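GTPase-activating protein skywalker (Drosophila melanogaster, PDB 5HJQ) acts as a GTPase-activating protein for Rab35, regulating the recycling and turnover of synaptic vesicle proteins, and binds phosphoinositides through its TBC domain. Local coordinates at residues L307-L312 with K338-I343. Sequence-based numbering, arbitrary orientation.
Sequences LVILNL and KFCKKI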
ATOM      1  N   LEU A 307      10.018   4.028   6.865  1.00 50.08           N
ATOM      2  CA  LEU A 307      11.057   4.714   7.626  1.00 52.97           C
ATOM      3  C   LEU A 307      10.471   5.477   8.808  1.00 57.09           C
ATOM      4  O   LEU A 307      10.979   5.394   9.929  1.00 51.65           O
ATOM      5  CB  LEU A 307      11.837   5.674   6.725  1.00 47.25           C
ATOM      6  CG  LEU A 307      12.535   5.069   5.507  1.00 47.21           C
ATOM      7  CD1 LEU A 307      13.260   6.149   4.722  1.00 50.89           C
ATOM      8  CD2 LEU A 307      13.505   3.965   5.938  1.00 53.29           C
ATOM      9  N   VAL A 308       9.398   6.220   8.539  1.00 53.71           N
ATOM     10  CA  VAL A 308       8.730   7.038   9.547  1.00 47.54           C
ATOM     11  C   VAL A 308       8.229   6.193  10.707  1.00 50.55           C
ATOM     12  O   VAL A 308       8.441   6.533  11.871  1.00 58.46           O
ATOM     13  CB  VAL A 308       7.541   7.819   8.941  1.00 53.06           C
ATOM     14  CG1 VAL A 308       6.771   8.554  10.025  1.00 47.80           C
ATOM     15  CG2 VAL A 308       8.036   8.789   7.904  1.00 48.41           C
ATOM     16  N   ILE A 309       7.562   5.091  10.380  1.00 50.38           N
ATOM     17  CA  ILE A 309       7.070   4.162  11.390  1.00 55.89           C
ATOM     18  C   ILE A 309       8.211   3.668  12.279  1.00 57.78           C
ATOM     19  O   ILE A 309       8.078   3.618  13.503  1.00 55.53           O
ATOM     20  CB  ILE A 309       6.364   2.952  10.747  1.00 57.45           C
ATOM     21  CG1 ILE A 309       5.071   3.393  10.054  1.00 50.41           C
ATOM     22  CG2 ILE A 309       6.075   1.881  11.789  1.00 50.42           C
ATOM     23  CD1 ILE A 309       4.283   2.246   9.459  1.00 47.58           C
ATOM     24  N   LEU A 310       9.335   3.324  11.655  1.00 57.51           N
ATOM     25  CA  LEU A 310      10.503   2.833  12.381  1.00 57.72           C
ATOM     26  C   LEU A 310      11.075   3.883  13.332  1.00 59.46           C
ATOM     27  O   LEU A 310      11.457   3.565  14.458  1.00 64.69           O
ATOM     28  CB  LEU A 310      11.584   2.368  11.402  1.00 58.96           C
ATOM     29  CG  LEU A 310      11.317   1.010  10.753  1.00 58.05           C
ATOM     30  CD1 LEU A 310      12.276   0.761   9.606  1.00 54.31           C
ATOM     31  CD2 LEU A 310      11.428  -0.095  11.789  1.00 58.00           C
ATOM     32  N   ASN A 311      11.138   5.132  12.876  1.00 59.94           N
ATOM     33  CA  ASN A 311      11.568   6.230  13.737  1.00 57.56           C
ATOM     34  C   ASN A 311      10.588   6.468  14.877  1.00 63.31           C
ATOM     35  O   ASN A 311      10.993   6.620  16.029  1.00 64.35           O
ATOM     36  CB  ASN A 311      11.743   7.519  12.931  1.00 56.47           C
ATOM     37  CG  ASN A 311      12.824   7.406  11.884  1.00 59.63           C
ATOM     38  OD1 ASN A 311      13.629   6.479  11.913  1.00 62.60           O
ATOM     39  ND2 ASN A 311      12.860   8.356  10.959  1.00 58.36           N
ATOM     40  N   LEU A 312       9.298   6.504  14.551  1.00 61.72           N
ATOM     41  CA  LEU A 312       8.261   6.704  15.559  1.00 61.84           C
ATOM     42  C   LEU A 312       8.249   5.576  16.589  1.00 63.46           C
ATOM     43  O   LEU A 312       7.976   5.808  17.765  1.00 65.41           O
ATOM     44  CB  LEU A 312       6.884   6.817  14.900  1.00 59.86           C
ATOM     45  CG  LEU A 312       6.577   8.095  14.114  1.00 61.49           C
ATOM     46  CD1 LEU A 312       5.239   7.968  13.399  1.00 60.92           C
ATOM     47  CD2 LEU A 312       6.573   9.303  15.040  1.00 62.67           C
ATOM     48  N   LYS A 338       1.322  -3.913  16.200  1.00 70.06           N
ATOM     49  CA  LYS A 338       0.481  -3.420  17.286  1.00 73.98           C
ATOM     50  C   LYS A 338       0.636  -1.910  17.464  1.00 72.99           C
ATOM     51  O   LYS A 338      -0.342  -1.201  17.710  1.00 71.83           O
ATOM     52  CB  LYS A 338       0.810  -4.140  18.595  1.00 72.02           C
ATOM     53  CG  LYS A 338       0.476  -5.621  18.612  1.00 74.67           C
ATOM     54  CD  LYS A 338       0.655  -6.202  20.010  1.00 81.22           C
ATOM     55  CE  LYS A 338       2.049  -5.922  20.564  1.00 81.92           C
ATOM     56  NZ  LYS A 338       2.549  -7.044  21.409  1.00 80.59           N
ATOM     57  N   PHE A 339       1.869  -1.430  17.332  1.00 71.01           N
ATOM     58  CA  PHE A 339       2.167  -0.007  17.458  1.00 72.75           C
ATOM     59  C   PHE A 339       1.465   0.813  16.379  1.00 65.91           C
ATOM     60  O   PHE A 339       0.991   1.919  16.637  1.00 64.46           O
ATOM     61  CB  PHE A 339       3.681   0.226  17.399  1.00 69.36           C
ATOM     62  CG  PHE A 339       4.071   1.678  17.350  1.00 64.84           C
ATOM     63  CD1 PHE A 339       3.974   2.471  18.478  1.00 66.34           C
ATOM     64  CD2 PHE A 339       4.549   2.244  16.178  1.00 60.93           C
ATOM     65  CE1 PHE A 339       4.331   3.805  18.436  1.00 65.33           C
ATOM     66  CE2 PHE A 339       4.909   3.578  16.132  1.00 61.74           C
ATOM     67  CZ  PHE A 339       4.801   4.359  17.264  1.00 63.00           C
ATOM     68  N   CYS A 340       1.407   0.263  15.171  1.00 64.70           N
ATOM     69  CA  CYS A 340       0.789   0.947  14.040  1.00 65.18           C
ATOM     70  C   CYS A 340      -0.721   1.088  14.217  1.00 64.09           C
ATOM     71  O   CYS A 340      -1.300   2.107  13.847  1.00 63.49           O
ATOM     72  CB  CYS A 340       1.095   0.207  12.736  1.00 62.76           C
ATOM     73  SG  CYS A 340       2.826   0.280  12.214  1.00 64.74           S
ATOM     74  N   LYS A 341      -1.351   0.064  14.785  1.00 63.71           N
ATOM     75  CA  LYS A 341      -2.787   0.095  15.039  1.00 64.89           C
ATOM     76  C   LYS A 341      -3.153   1.227  15.989  1.00 66.95           C
ATOM     77  O   LYS A 341      -4.276   1.730  15.965  1.00 72.16           O
ATOM     78  CB  LYS A 341      -3.267  -1.239  15.614  1.00 67.47           C
ATOM     79  CG  LYS A 341      -2.913  -2.460  14.778  1.00 67.95           C
ATOM     80  CD  LYS A 341      -4.156  -3.269  14.452  1.00 70.83           C
ATOM     81  CE  LYS A 341      -3.815  -4.546  13.699  1.00 67.32           C
ATOM     82  NZ  LYS A 341      -3.063  -5.503  14.555  1.00 77.09           N
ATOM     83  N   LYS A 342      -2.198   1.623  16.824  1.00 67.75           N
ATOM     84  CA  LYS A 342      -2.407   2.700  17.781  1.00 65.51           C
ATOM     85  C   LYS A 342      -1.438   3.850  17.525  1.00 64.49           C
ATOM     86  O   LYS A 342      -1.039   4.547  18.458  1.00 70.28           O
ATOM     87  CB  LYS A 342      -2.234   2.181  19.210  1.00 72.84           C
ATOM     88  CG  LYS A 342      -2.845   0.809  19.453  1.00 82.20           C
ATOM     89  CD  LYS A 342      -4.058   0.884  20.370  1.00 84.51           C
ATOM     90  CE  LYS A 342      -3.717   0.390  21.770  1.00 95.16           C
ATOM     91  NZ  LYS A 342      -4.921   0.314  22.643  1.00 95.95           N
ATOM     92  N   ILE A 343      -1.072   4.044  16.258  1.00 65.90           N
ATOM     93  CA  ILE A 343      -0.072   5.040  15.871  1.00 64.65           C
ATOM     94  C   ILE A 343      -0.428   6.424  16.423  1.00 66.47           C
ATOM     95  O   ILE A 343      -1.549   6.907  16.253  1.00 70.83           O
ATOM     96  CB  ILE A 343       0.104   5.089  14.324  1.00 66.07           C
ATOM     97  CG1 ILE A 343       1.287   5.976  13.929  1.00 64.02           C
ATOM     98  CG2 ILE A 343      -1.175   5.519  13.619  1.00 67.82           C
ATOM     99  CD1 ILE A 343       2.612   5.252  13.942  1.00 66.13           C
TER
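Phe339 reaches out from helix 332-341 and sets the outer end of its ring against the backbone of Leu312. Its CG is anti to the backbone N (chi1 173°), and this places CE2 and CZ beside Leu312. Phe339 CZ comes within 3.5 Å of Leu312 O, and Phe339 CE2 lies 4.0 Å from Leu312 CB. The carbonyl oxygens of Ile309 and Leu312 both meet the ring obliquely. Phe313 and Trp323 make edge-to-face contacts with the same ring. One turn back along the helix, Ile309 turns two methyls onto the same side of the sulfur of Cys340. Ile309 CG2 is 3.6 Å from Cys340 SG, and Ile309 CD1 is 3.7 Å from it. Trp277 packs on both residues. The contact is helix packing within the all-helical TBC domain, the Rab-GAP module of this protein. It joins helix 300-317 to the C-terminal part of helix 332-341 and the residues that follow. Arg304 of the phosphoinositide site lies earlier on helix 300-317, its side chain about 9 Å from that of Ile309. An alanine in place of Phe339 would remove the ring and would probably leave a gap beside Leu312, with Phe313 and Trp323 losing their aromatic partner. Ile343, after helix 332-341, meets Leu312 through their CD1 methyls at 3.8 Å, the two side chains crossing at about a right angle. Leu350 of helix 347-356 also packs against Leu312.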